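Local coordinates for protein UDP-L-Rhamnose Synthase (Acanthamoeba polyphaga mimivirus, PDB 7JID) that probably catalyses the last steps in making UDP-L-rhamnose, an activated sugar, on a Rossmann-type NADP-binding scaffold, at residues A[7-12]-A[33-38]; A[126-131]-A[213-218]; A[161-166]-A[258-263]. All coordinates share one frame; numbering follows the deposited sequence.

Contact 1: residues A[7-12]-A[33-38]; sequences LIFGNK and AQSRAD. With NAP (NADP nicotinamide-adenine-dinucleotide phosphate), chain D.
Ala33 packs its CB onto the ring of Phe9, joining the first strand of the Rossmann fold (5-9) to the loop that follows its neighbour, strand 29-32. Ala33 CB lies 3.4 Å from the centroid of the Phe9 ring and only 9° off the ring normal, a CH-pi contact centred on one face. Phe9 has its CG anti to the carbonyl carbon (chi1 -75°), which starts the ring off beside its own backbone N. Leu7 adds its CD1 branch, 3.6 Å from Ala33 CA. At the ring's edge, near its plane, Ser35 OG approaches Phe9 CE1 to 3.3 Å; this hydroxyl is held by a hydrogen bond with Glu46 of helix 40-50. The backbones are tied by Ala33 N to Ile8 O at 2.9 Å, nearly straight at the hydrogen (176°), with the donor above the carbonyl plane.

The packing is looser around Asn11, partly exposed, whose ND2 stays 4.1 Å from Ala33 N. Here a water donates to Ala33 O at 2.8 Å; its very short approach to Asn11 ND2 makes that half of the bridge doubtful. Beyond Ser35, the loop grips the cofactor. Arg36 lays one guanidinium face over the adenine, while NH1 and NH2 each bond a different oxygen of the 2'-phosphate, O2X and O3X, a fork on the phosphate that NAD lacks, consistent with a preference for NADP. The adenine is read along its rim: Asp38 OD1 accepts from N6A, and Ala37 N donates to N1A at 3.0 Å.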
loop_
_atom_site.group_PDB
_atom_site.type_symbol
_atom_site.label_atom_id
_atom_site.label_comp_id
_atom_site.label_asym_id
_atom_site.label_seq_id
_atom_site.Cartn_x
_atom_site.Cartn_y
_atom_site.Cartn_z
ATOM N N LEU A 7 23.771 -6.254 6.166
ATOM C CA LEU A 7 22.717 -5.956 7.151
ATOM C C LEU A 7 21.440 -6.689 6.714
ATOM O O LEU A 7 20.984 -6.391 5.612
ATOM C CB LEU A 7 22.494 -4.447 7.212
ATOM C CG LEU A 7 21.373 -4.000 8.143
ATOM C CD1 LEU A 7 21.658 -4.432 9.573
ATOM C CD2 LEU A 7 21.164 -2.520 8.053
ATOM N N ILE A 8 20.940 -7.564 7.565
ATOM C CA ILE A 8 19.803 -8.465 7.214
ATOM C C ILE A 8 18.593 -8.088 8.066
ATOM O O ILE A 8 18.612 -8.307 9.289
ATOM C CB ILE A 8 20.185 -9.948 7.383
ATOM C CG1 ILE A 8 21.505 -10.322 6.682
ATOM C CG2 ILE A 8 19.023 -10.839 6.928
ATOM C CD1 ILE A 8 21.561 -9.962 5.217
ATOM N N PHE A 9 17.533 -7.686 7.389
ATOM C CA PHE A 9 16.185 -7.511 7.970
ATOM C C PHE A 9 15.426 -8.829 7.808
ATOM O O PHE A 9 15.507 -9.410 6.717
ATOM C CB PHE A 9 15.446 -6.393 7.247
ATOM C CG PHE A 9 15.938 -5.023 7.632
ATOM C CD1 PHE A 9 15.323 -4.283 8.630
ATOM C CD2 PHE A 9 17.039 -4.478 6.988
ATOM C CE1 PHE A 9 15.820 -3.043 8.996
ATOM C CE2 PHE A 9 17.526 -3.232 7.345
ATOM C CZ PHE A 9 16.904 -2.507 8.344
ATOM N N GLY A 10 14.797 -9.319 8.867
ATOM C CA GLY A 10 14.164 -10.646 8.864
ATOM C C GLY A 10 15.168 -11.756 9.139
ATOM O O GLY A 10 14.925 -12.933 8.777
ATOM N N ASN A 11 16.308 -11.431 9.762
ATOM C CA ASN A 11 17.368 -12.461 9.906
ATOM C C ASN A 11 16.973 -13.571 10.895
ATOM O O ASN A 11 17.652 -14.595 10.872
ATOM C CB ASN A 11 18.714 -11.848 10.260
ATOM C CG ASN A 11 18.777 -11.477 11.711
ATOM O OD1 ASN A 11 19.583 -12.036 12.467
ATOM N ND2 ASN A 11 17.935 -10.532 12.082
ATOM N N LYS A 12 15.924 -13.415 11.712
ATOM C CA LYS A 12 15.398 -14.461 12.622
ATOM C C LYS A 12 14.300 -15.254 11.934
ATOM O O LYS A 12 13.813 -16.221 12.503
ATOM C CB LYS A 12 14.817 -13.845 13.897
ATOM C CG LYS A 12 15.799 -13.002 14.685
ATOM C CD LYS A 12 17.124 -13.678 14.905
ATOM C CE LYS A 12 17.552 -13.683 16.359
ATOM N NZ LYS A 12 16.817 -14.719 17.127
ATOM N N ALA A 33 19.557 -6.810 11.596
ATOM C CA ALA A 33 18.987 -5.468 11.832
ATOM C C ALA A 33 18.211 -5.470 13.147
ATOM O O ALA A 33 17.390 -6.372 13.409
ATOM C CB ALA A 33 18.117 -5.033 10.671
ATOM N N GLN A 34 18.467 -4.460 13.976
ATOM C CA GLN A 34 17.682 -4.228 15.211
ATOM C C GLN A 34 16.453 -3.361 14.920
ATOM O O GLN A 34 15.501 -3.428 15.730
ATOM C CB GLN A 34 18.572 -3.597 16.278
ATOM C CG GLN A 34 19.712 -4.529 16.667
ATOM C CD GLN A 34 19.209 -5.882 17.102
ATOM O OE1 GLN A 34 19.450 -6.907 16.449
ATOM N NE2 GLN A 34 18.472 -5.897 18.199
ATOM N N SER A 35 16.438 -2.584 13.837
ATOM C CA SER A 35 15.312 -1.657 13.547
ATOM C C SER A 35 14.173 -2.426 12.859
ATOM O O SER A 35 14.465 -3.410 12.169
ATOM C CB SER A 35 15.751 -0.457 12.749
ATOM O OG SER A 35 16.183 -0.819 11.455
ATOM N N ARG A 36 12.936 -2.006 13.114
ATOM C CA ARG A 36 11.744 -2.455 12.357
ATOM C C ARG A 36 11.743 -1.694 11.034
ATOM O O ARG A 36 12.020 -0.486 11.014
ATOM C CB ARG A 36 10.475 -2.262 13.186
ATOM C CG ARG A 36 10.480 -2.968 14.539
ATOM C CD ARG A 36 10.755 -4.428 14.397
ATOM N NE ARG A 36 9.643 -5.115 13.728
ATOM C CZ ARG A 36 9.519 -6.432 13.721
ATOM N NH1 ARG A 36 10.441 -7.183 14.290
ATOM N NH2 ARG A 36 8.471 -7.014 13.189
ATOM N N ALA A 37 11.469 -2.392 9.934
ATOM C CA ALA A 37 11.627 -1.809 8.589
ATOM C C ALA A 37 10.669 -0.635 8.393
ATOM O O ALA A 37 10.987 0.214 7.605
ATOM C CB ALA A 37 11.448 -2.844 7.526
ATOM N N ASP A 38 9.520 -0.693 9.058
ATOM C CA ASP A 38 8.479 0.348 9.011
ATOM C C ASP A 38 8.802 1.544 9.917
ATOM O O ASP A 38 8.038 2.502 9.913
ATOM C CB ASP A 38 7.130 -0.297 9.350
ATOM C CG ASP A 38 7.129 -0.965 10.725
ATOM O OD1 ASP A 38 7.825 -1.991 10.857
ATOM O OD2 ASP A 38 6.498 -0.395 11.633
HETATM P PA NAP D . 8.978 -15.710 8.399
HETATM O O1A NAP D . 9.654 -16.932 8.978
HETATM O O2A NAP D . 7.674 -15.261 8.983
HETATM O O5B NAP D . 10.094 -14.593 8.519
HETATM C C5B NAP D . 9.752 -13.212 8.390
HETATM C C4B NAP D . 10.595 -12.284 9.250
HETATM O O4B NAP D . 10.326 -10.920 8.956
HETATM C C3B NAP D . 10.267 -12.537 10.716
HETATM O O3B NAP D . 11.568 -12.705 11.326
HETATM C C2B NAP D . 9.588 -11.238 11.130
HETATM O O2B NAP D . 10.017 -10.895 12.413
HETATM C C1B NAP D . 10.146 -10.199 10.159
HETATM N N9A NAP D . 9.390 -8.981 9.936
HETATM C C8A NAP D . 8.145 -8.879 9.494
HETATM N N7A NAP D . 7.794 -7.597 9.367
HETATM C C5A NAP D . 8.845 -6.862 9.752
HETATM C C6A NAP D . 9.081 -5.476 9.878
HETATM N N6A NAP D . 8.124 -4.635 9.560
HETATM N N1A NAP D . 10.320 -5.099 10.349
HETATM C C2A NAP D . 11.250 -6.020 10.637
HETATM N N3A NAP D . 11.112 -7.353 10.564
HETATM C C4A NAP D . 9.905 -7.782 10.102
HETATM O O3 NAP D . 8.699 -15.762 6.814
HETATM P PN NAP D . 9.699 -16.310 5.657
HETATM O O1N NAP D . 8.825 -17.386 5.032
HETATM O O2N NAP D . 11.113 -16.461 6.033
HETATM O O5D NAP D . 9.560 -15.126 4.616
HETATM C C5D NAP D . 10.378 -13.985 4.398
HETATM C C4D NAP D . 9.536 -12.947 3.598
HETATM O O4D NAP D . 10.197 -12.701 2.397
HETATM C C3D NAP D . 8.203 -13.567 3.239
HETATM O O3D NAP D . 7.246 -12.584 2.689
HETATM C C2D NAP D . 8.845 -14.605 2.289
HETATM O O2D NAP D . 8.013 -15.307 1.353
HETATM C C1D NAP D . 9.866 -13.795 1.535
HETATM P P2B NAP D . 8.982 -10.704 13.601
HETATM O O1X NAP D . 8.564 -12.022 14.091
HETATM O O2X NAP D . 9.970 -10.046 14.582
HETATM O O3X NAP D . 7.788 -9.812 13.242
HETATM O O HOH W 1 17.235 -9.097 14.023
#

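Contact 2: residues A[126-131]-A[213-218]; sequences FTENDK and TFNFTN
The type I beta turn from Thr127 to Asp130 meets strand 212-215 through one side chain, Glu128, which lies against Thr213 and Asn215. Two bonds brace the turn: Asp130 N donates to Thr127 O at 3.1 Å, and Asp130 OD2 accepts from Thr127 N at 2.8 Å, the donor standing above the carboxylate plane. From the turn Glu128 runs to the strand as a bent chain, chi2 of 79° turning CD back from the extended line of CA, CB and CG. Its OE2 accepts from Asn215 N at 2.9 Å, with an angle of 163° at the hydrogen. The donor arrives on the anti side of the carboxylate, 16° out of its plane. A water donates to the same OE2 at 2.7 Å and to Asn215 O at 2.9 Å, so one carboxylate oxygen serves both polar groups of Asn215's main chain, directly and through solvent.

Strand 212-215 is one of the two outermost strands of the parallel Rossmann sheet within this chain, beside strand 157-162, and the turn reaches this edge strand through Glu128. The aliphatic part of Glu128 also packs: CG sits 3.1 Å from Thr213 O and 3.9 Å from Thr213 CG2. Thr213 O also accepts from the NZ of Lys266, which Glu128 touches as well and which may favour the charged carboxylate. The carboxylate and the Asn215 amide are mildly tilted against each other. That amide is fixed by Arg161 NH1 at OD1 and Asn263 O at ND2, while Phe126 O lies 2.8 Å from Asn215 ND2.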
loop_
_atom_site.group_PDB
_atom_site.type_symbol
_atom_site.label_atom_id
_atom_site.label_comp_id
_atom_site.label_asym_id
_atom_site.label_seq_id
_atom_site.Cartn_x
_atom_site.Cartn_y
_atom_site.Cartn_z
ATOM N N PHE A 126 4.453 -15.492 -17.033
ATOM C CA PHE A 126 4.468 -14.062 -16.690
ATOM C C PHE A 126 5.920 -13.602 -16.646
ATOM O O PHE A 126 6.803 -14.338 -16.139
ATOM C CB PHE A 126 3.711 -13.812 -15.383
ATOM C CG PHE A 126 2.242 -14.068 -15.574
ATOM C CD1 PHE A 126 1.423 -13.066 -16.088
ATOM C CD2 PHE A 126 1.687 -15.298 -15.280
ATOM C CE1 PHE A 126 0.082 -13.324 -16.298
ATOM C CE2 PHE A 126 0.339 -15.539 -15.475
ATOM C CZ PHE A 126 -0.467 -14.532 -15.963
ATOM N N THR A 127 6.152 -12.422 -17.222
ATOM C CA THR A 127 7.481 -11.800 -17.263
ATOM C C THR A 127 7.682 -10.818 -16.105
ATOM O O THR A 127 6.714 -10.392 -15.423
ATOM C CB THR A 127 7.728 -11.139 -18.623
ATOM O OG1 THR A 127 6.894 -9.984 -18.603
ATOM C CG2 THR A 127 7.453 -12.100 -19.763
ATOM N N GLU A 128 8.921 -10.345 -15.992
ATOM C CA GLU A 128 9.320 -9.362 -14.976
ATOM C C GLU A 128 8.547 -8.069 -15.207
ATOM O O GLU A 128 8.163 -7.411 -14.215
ATOM C CB GLU A 128 10.825 -9.141 -14.985
ATOM C CG GLU A 128 11.551 -10.304 -14.386
ATOM C CD GLU A 128 11.759 -11.555 -15.236
ATOM O OE1 GLU A 128 11.530 -11.465 -16.479
ATOM O OE2 GLU A 128 12.272 -12.537 -14.712
ATOM N N ASN A 129 8.289 -7.727 -16.468
ATOM C CA ASN A 129 7.581 -6.469 -16.815
ATOM C C ASN A 129 6.062 -6.562 -16.637
ATOM O O ASN A 129 5.424 -5.501 -16.582
ATOM C CB ASN A 129 7.923 -6.049 -18.243
ATOM C CG ASN A 129 7.330 -4.716 -18.625
ATOM O OD1 ASN A 129 7.701 -3.689 -18.059
ATOM N ND2 ASN A 129 6.449 -4.723 -19.620
ATOM N N ASP A 130 5.498 -7.763 -16.522
ATOM C CA ASP A 130 4.047 -8.001 -16.479
ATOM C C ASP A 130 3.473 -7.413 -15.180
ATOM O O ASP A 130 4.138 -7.481 -14.110
ATOM C CB ASP A 130 3.708 -9.486 -16.593
ATOM C CG ASP A 130 3.619 -9.991 -18.011
ATOM O OD1 ASP A 130 3.363 -9.173 -18.960
ATOM O OD2 ASP A 130 3.818 -11.185 -18.180
ATOM N N LYS A 131 2.299 -6.827 -15.292
ATOM C CA LYS A 131 1.570 -6.280 -14.125
ATOM C C LYS A 131 0.843 -7.425 -13.431
ATOM O O LYS A 131 0.432 -8.378 -14.057
ATOM C CB LYS A 131 0.530 -5.243 -14.554
ATOM C CG LYS A 131 1.024 -4.232 -15.570
ATOM C CD LYS A 131 2.292 -3.540 -15.169
ATOM C CE LYS A 131 2.471 -2.240 -15.924
ATOM N NZ LYS A 131 1.496 -1.221 -15.475
ATOM N N THR A 213 14.012 -6.480 -11.364
ATOM C CA THR A 213 13.063 -7.560 -11.010
ATOM C C THR A 213 13.537 -8.852 -11.688
ATOM O O THR A 213 13.877 -8.830 -12.873
ATOM C CB THR A 213 11.636 -7.192 -11.385
ATOM O OG1 THR A 213 11.272 -6.085 -10.555
ATOM C CG2 THR A 213 10.651 -8.310 -11.161
ATOM N N PHE A 214 13.486 -9.967 -10.969
ATOM C CA PHE A 214 13.720 -11.324 -11.531
ATOM C C PHE A 214 12.654 -12.255 -10.995
ATOM O O PHE A 214 12.554 -12.444 -9.762
ATOM C CB PHE A 214 15.089 -11.871 -11.181
ATOM C CG PHE A 214 16.240 -11.183 -11.877
ATOM C CD1 PHE A 214 16.903 -11.816 -12.924
ATOM C CD2 PHE A 214 16.726 -9.978 -11.402
ATOM C CE1 PHE A 214 17.999 -11.196 -13.522
ATOM C CE2 PHE A 214 17.793 -9.341 -12.035
ATOM C CZ PHE A 214 18.453 -9.984 -13.064
ATOM N N ASN A 215 11.997 -12.963 -11.891
ATOM C CA ASN A 215 11.272 -14.205 -11.542
ATOM C C ASN A 215 12.319 -15.183 -11.011
ATOM O O ASN A 215 13.360 -15.368 -11.635
ATOM C CB ASN A 215 10.501 -14.715 -12.761
ATOM C CG ASN A 215 9.316 -13.863 -13.107
ATOM O OD1 ASN A 215 8.746 -13.166 -12.266
ATOM N ND2 ASN A 215 8.952 -13.856 -14.395
ATOM N N PHE A 216 12.064 -15.757 -9.852
ATOM C CA PHE A 216 13.091 -16.432 -9.047
ATOM C C PHE A 216 12.523 -17.770 -8.582
ATOM O O PHE A 216 12.609 -18.123 -7.410
ATOM C CB PHE A 216 13.576 -15.527 -7.930
ATOM C CG PHE A 216 14.990 -15.856 -7.576
ATOM C CD1 PHE A 216 16.023 -15.495 -8.420
ATOM C CD2 PHE A 216 15.278 -16.418 -6.353
ATOM C CE1 PHE A 216 17.338 -15.773 -8.041
ATOM C CE2 PHE A 216 16.581 -16.724 -5.999
ATOM C CZ PHE A 216 17.603 -16.357 -6.840
ATOM N N THR A 217 12.020 -18.512 -9.558
ATOM C CA THR A 217 11.592 -19.917 -9.411
ATOM C C THR A 217 12.489 -20.815 -10.273
ATOM O O THR A 217 13.068 -20.343 -11.274
ATOM C CB THR A 217 10.121 -20.060 -9.801
ATOM O OG1 THR A 217 9.991 -19.444 -11.078
ATOM C CG2 THR A 217 9.181 -19.415 -8.799
ATOM N N ASN A 218 12.577 -22.102 -9.945
ATOM C CA ASN A 218 13.262 -23.087 -10.816
ATOM C C ASN A 218 12.503 -23.125 -12.134
ATOM O O ASN A 218 11.272 -22.945 -12.158
ATOM C CB ASN A 218 13.294 -24.490 -10.225
ATOM C CG ASN A 218 14.148 -24.671 -8.981
ATOM O OD1 ASN A 218 13.836 -24.157 -7.905
ATOM N ND2 ASN A 218 15.248 -25.398 -9.156
HETATM O O HOH W 2 13.707 -14.787 -14.466
#

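Contact 3: residues A[161-166]-A[258-263]; sequences RIRMPI and SNNLLN. With AWU ([[(2~{R},3~{S},4~{R},5~{R})-5-[2,4-bis(oxidanylidene)pyrimidin-1-yl]-3,4-bis(oxidanyl)oxolan-2-yl]methoxy-oxidanyl-phosphoryl] [(2~{R},3~{R},4~{R},5~{R},6~{S})-6-methyl-3,4,5-tris(oxidanyl)oxan-2-yl] hydrogen phosphate), chain C.
Ser258 OG is shared by two partners, a hydrogen bond with Phe113 O and a weak one from Arg163 NH2 at 3.3 Å, bent to 135° at the hydrogen. The same Arg163 NH2 lies 2.9 Å from Ser258 O, which sits at the guanidinium edge near its plane. One face of that guanidinium meets Asn260: the two side chains reach tip to tip, their planes 41° apart, and Asn260 ND2 stands 3.2 Å above the Arg163 plane, toward the rim. Asn260 ND2 and Arg163 NE are both donors, so this is packing over the guanidinium face and not a hydrogen bond; Asn260 ND2 is bonded to Phe113 O, and Arg163 NH1 to Ser191 O and Asn190 OD1. The oxygens named here are all neutral, which probably spreads the buried charge over several dipoles.

Segment 161-166 runs from strand 157-162 at the C-terminal end of the parallel Rossmann sheet, where the sugar nucleotide binds. There Met164 N donates to AWU O3' on the rhamnose ring at 2.9 Å and 164°, with a weak second bond to O2'. Met164 runs extended past CG, and its CE comes 3.7 Å from Ser258 O. The apolar flank is made by Leu262, whose CD1 packs 3.8 Å from Arg163 CD.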
loop_
_atom_site.group_PDB
_atom_site.type_symbol
_atom_site.label_atom_id
_atom_site.label_comp_id
_atom_site.label_asym_id
_atom_site.label_seq_id
_atom_site.Cartn_x
_atom_site.Cartn_y
_atom_site.Cartn_z
ATOM N N ARG A 161 11.207 -12.490 -7.207
ATOM C CA ARG A 161 9.890 -13.142 -7.033
ATOM C C ARG A 161 10.009 -14.652 -6.823
ATOM O O ARG A 161 10.177 -15.443 -7.782
ATOM C CB ARG A 161 9.060 -12.815 -8.275
ATOM C CG ARG A 161 8.750 -11.353 -8.500
ATOM C CD ARG A 161 7.885 -11.317 -9.731
ATOM N NE ARG A 161 7.526 -10.023 -10.222
ATOM C CZ ARG A 161 7.230 -9.746 -11.488
ATOM N NH1 ARG A 161 7.398 -10.668 -12.426
ATOM N NH2 ARG A 161 6.825 -8.525 -11.792
ATOM N N ILE A 162 9.991 -15.100 -5.558
ATOM C CA ILE A 162 9.955 -16.555 -5.254
ATOM C C ILE A 162 8.482 -16.974 -5.176
ATOM O O ILE A 162 7.618 -16.113 -4.940
ATOM C CB ILE A 162 10.735 -16.913 -3.985
ATOM C CG1 ILE A 162 10.186 -16.175 -2.762
ATOM C CG2 ILE A 162 12.222 -16.682 -4.220
ATOM C CD1 ILE A 162 10.552 -16.877 -1.467
ATOM N N ARG A 163 8.265 -18.254 -5.308
ATOM C CA ARG A 163 6.936 -18.830 -5.027
ATOM C C ARG A 163 7.078 -20.134 -4.287
ATOM O O ARG A 163 7.992 -20.924 -4.607
ATOM C CB ARG A 163 6.162 -19.084 -6.310
ATOM C CG ARG A 163 5.930 -17.837 -7.129
ATOM C CD ARG A 163 5.015 -18.079 -8.325
ATOM N NE ARG A 163 3.643 -18.336 -7.895
ATOM C CZ ARG A 163 2.882 -19.391 -8.182
ATOM N NH1 ARG A 163 3.385 -20.471 -8.738
ATOM N NH2 ARG A 163 1.633 -19.418 -7.787
ATOM N N MET A 164 6.095 -20.445 -3.456
ATOM C CA MET A 164 5.942 -21.805 -2.870
ATOM C C MET A 164 7.309 -22.378 -2.497
ATOM O O MET A 164 7.710 -23.493 -2.897
ATOM C CB MET A 164 5.256 -22.723 -3.877
ATOM C CG MET A 164 3.902 -22.133 -4.261
ATOM S SD MET A 164 3.105 -22.998 -5.596
ATOM C CE MET A 164 1.461 -22.299 -5.491
ATOM N N PRO A 165 8.097 -21.645 -1.673
ATOM C CA PRO A 165 9.453 -22.082 -1.394
ATOM C C PRO A 165 9.551 -23.440 -0.694
ATOM O O PRO A 165 8.714 -23.764 0.162
ATOM C CB PRO A 165 10.022 -21.012 -0.462
ATOM C CG PRO A 165 8.840 -20.235 0.026
ATOM C CD PRO A 165 7.775 -20.347 -1.067
ATOM N N ILE A 166 10.537 -24.242 -1.126
ATOM C CA ILE A 166 10.789 -25.640 -0.682
ATOM C C ILE A 166 12.202 -25.739 -0.100
ATOM O O ILE A 166 13.097 -25.109 -0.652
ATOM C CB ILE A 166 10.634 -26.590 -1.867
ATOM C CG1 ILE A 166 9.183 -26.679 -2.361
ATOM C CG2 ILE A 166 11.185 -27.980 -1.556
ATOM C CD1 ILE A 166 9.079 -27.169 -3.773
ATOM N N SER A 258 -2.800 -18.147 -5.571
ATOM C CA SER A 258 -2.184 -17.834 -6.874
ATOM C C SER A 258 -1.676 -19.139 -7.521
ATOM O O SER A 258 -1.019 -19.950 -6.833
ATOM C CB SER A 258 -1.021 -16.928 -6.652
ATOM O OG SER A 258 -0.281 -16.716 -7.835
ATOM N N ASN A 259 -1.950 -19.319 -8.800
ATOM C CA ASN A 259 -1.424 -20.466 -9.586
ATOM C C ASN A 259 -0.892 -19.913 -10.893
ATOM O O ASN A 259 -1.712 -19.318 -11.626
ATOM C CB ASN A 259 -2.502 -21.526 -9.853
ATOM C CG ASN A 259 -2.925 -22.199 -8.577
ATOM O OD1 ASN A 259 -2.258 -23.079 -8.080
ATOM N ND2 ASN A 259 -4.055 -21.767 -8.025
ATOM N N ASN A 260 0.376 -20.151 -11.239
ATOM C CA ASN A 260 0.938 -19.538 -12.465
ATOM C C ASN A 260 2.214 -20.280 -12.882
ATOM O O ASN A 260 2.777 -21.042 -12.090
ATOM C CB ASN A 260 1.119 -18.037 -12.273
ATOM C CG ASN A 260 2.237 -17.693 -11.306
ATOM O OD1 ASN A 260 3.345 -18.163 -11.495
ATOM N ND2 ASN A 260 1.913 -16.840 -10.350
ATOM N N LEU A 261 2.626 -19.984 -14.099
ATOM C CA LEU A 261 4.012 -20.109 -14.603
ATOM C C LEU A 261 4.654 -18.739 -14.639
ATOM O O LEU A 261 4.043 -17.809 -15.249
ATOM C CB LEU A 261 3.985 -20.678 -16.023
ATOM C CG LEU A 261 5.308 -20.667 -16.797
ATOM C CD1 LEU A 261 6.321 -21.601 -16.163
ATOM C CD2 LEU A 261 5.092 -21.044 -18.265
ATOM N N LEU A 262 5.852 -18.632 -14.082
ATOM C CA LEU A 262 6.742 -17.474 -14.325
ATOM C C LEU A 262 7.711 -17.812 -15.446
ATOM O O LEU A 262 8.302 -18.894 -15.448
ATOM C CB LEU A 262 7.516 -17.093 -13.060
ATOM C CG LEU A 262 6.688 -16.763 -11.821
ATOM C CD1 LEU A 262 7.673 -16.551 -10.652
ATOM C CD2 LEU A 262 5.738 -15.610 -12.055
ATOM N N ASN A 263 7.833 -16.876 -16.388
ATOM C CA ASN A 263 8.902 -16.942 -17.402
ATOM C C ASN A 263 10.238 -16.648 -16.720
ATOM O O ASN A 263 10.350 -15.542 -16.147
ATOM C CB ASN A 263 8.594 -15.971 -18.526
ATOM C CG ASN A 263 9.589 -16.033 -19.653
ATOM O OD1 ASN A 263 10.780 -16.137 -19.434
ATOM N ND2 ASN A 263 9.117 -15.782 -20.871
HETATM P PA AWU C . -0.743 -22.484 1.848
HETATM O O1A AWU C . -2.068 -21.909 2.180
HETATM O O2A AWU C . -0.124 -23.475 2.819
HETATM O O3A AWU C . 0.515 -21.457 1.719
HETATM P PB AWU C . 0.447 -19.848 1.369
HETATM O O1B AWU C . -0.387 -19.485 0.116
HETATM O O2B AWU C . 0.177 -19.088 2.687
HETATM O O3B AWU C . 1.977 -19.682 0.931
HETATM C "C5'" AWU C . 3.950 -16.661 0.588
HETATM O "O5'" AWU C . 3.436 -17.892 1.058
HETATM C "C4'" AWU C . 4.698 -16.885 -0.715
HETATM O "O4'" AWU C . 5.094 -15.637 -1.326
HETATM C "C3'" AWU C . 3.800 -17.609 -1.664
HETATM O "O3'" AWU C . 4.585 -18.064 -2.734
HETATM C "C2'" AWU C . 3.179 -18.866 -1.063
HETATM C "C1'" AWU C . 2.598 -18.615 0.258
HETATM N N1 AWU C . -3.368 -26.403 -0.323
HETATM C C2 AWU C . -3.978 -27.631 -0.508
HETATM O O2 AWU C . -3.648 -28.353 -1.472
HETATM N N3 AWU C . -4.837 -28.083 0.459
HETATM C C4 AWU C . -5.218 -27.302 1.505
HETATM O O4 AWU C . -6.011 -27.814 2.379
HETATM C C5 AWU C . -4.587 -26.073 1.700
HETATM C C6 AWU C . -3.735 -25.575 0.720
HETATM C C1C AWU C . -2.408 -25.878 -1.337
HETATM C C2C AWU C . -2.637 -24.447 -1.825
HETATM C C3C AWU C . -1.201 -24.015 -2.215
HETATM C C4C AWU C . -0.385 -24.778 -1.221
HETATM C C5C AWU C . 0.225 -23.953 -0.108
HETATM C "C6'" AWU C . 4.862 -16.171 1.711
HETATM O "O2'" AWU C . 4.223 -19.782 -0.811
HETATM O O2C AWU C . -3.488 -24.484 -2.942
HETATM O O3C AWU C . -0.852 -24.517 -3.492
HETATM O O4C AWU C . -1.222 -25.733 -0.583
HETATM O O5C AWU C . -0.849 -23.155 0.441
#

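Overall arrangement
All three contacts reach the same six-stranded parallel sheet, at different places across it. Contact 1 involves strand 5-9 and the loop leaving strand 29-32, one of the two outermost strands; contacts 2 and 3 involve strands 212-215 and 157-162, neighbours at the other side. Contact 1 lies about 25 Å, centre to centre, from each of the others and closes before they open along the chain. Contacts 2 and 3 are about 9 Å apart between centres, their segments alternate in sequence, and they touch through Phe126, Asn215 and Asn263. Contact 1 holds the adenine end of NADP, whereas contact 3 borders the UDP-rhamnose pocket and contact 2 adjoins contact 3, with the Asn215 side chain about 11 Å from that ligand.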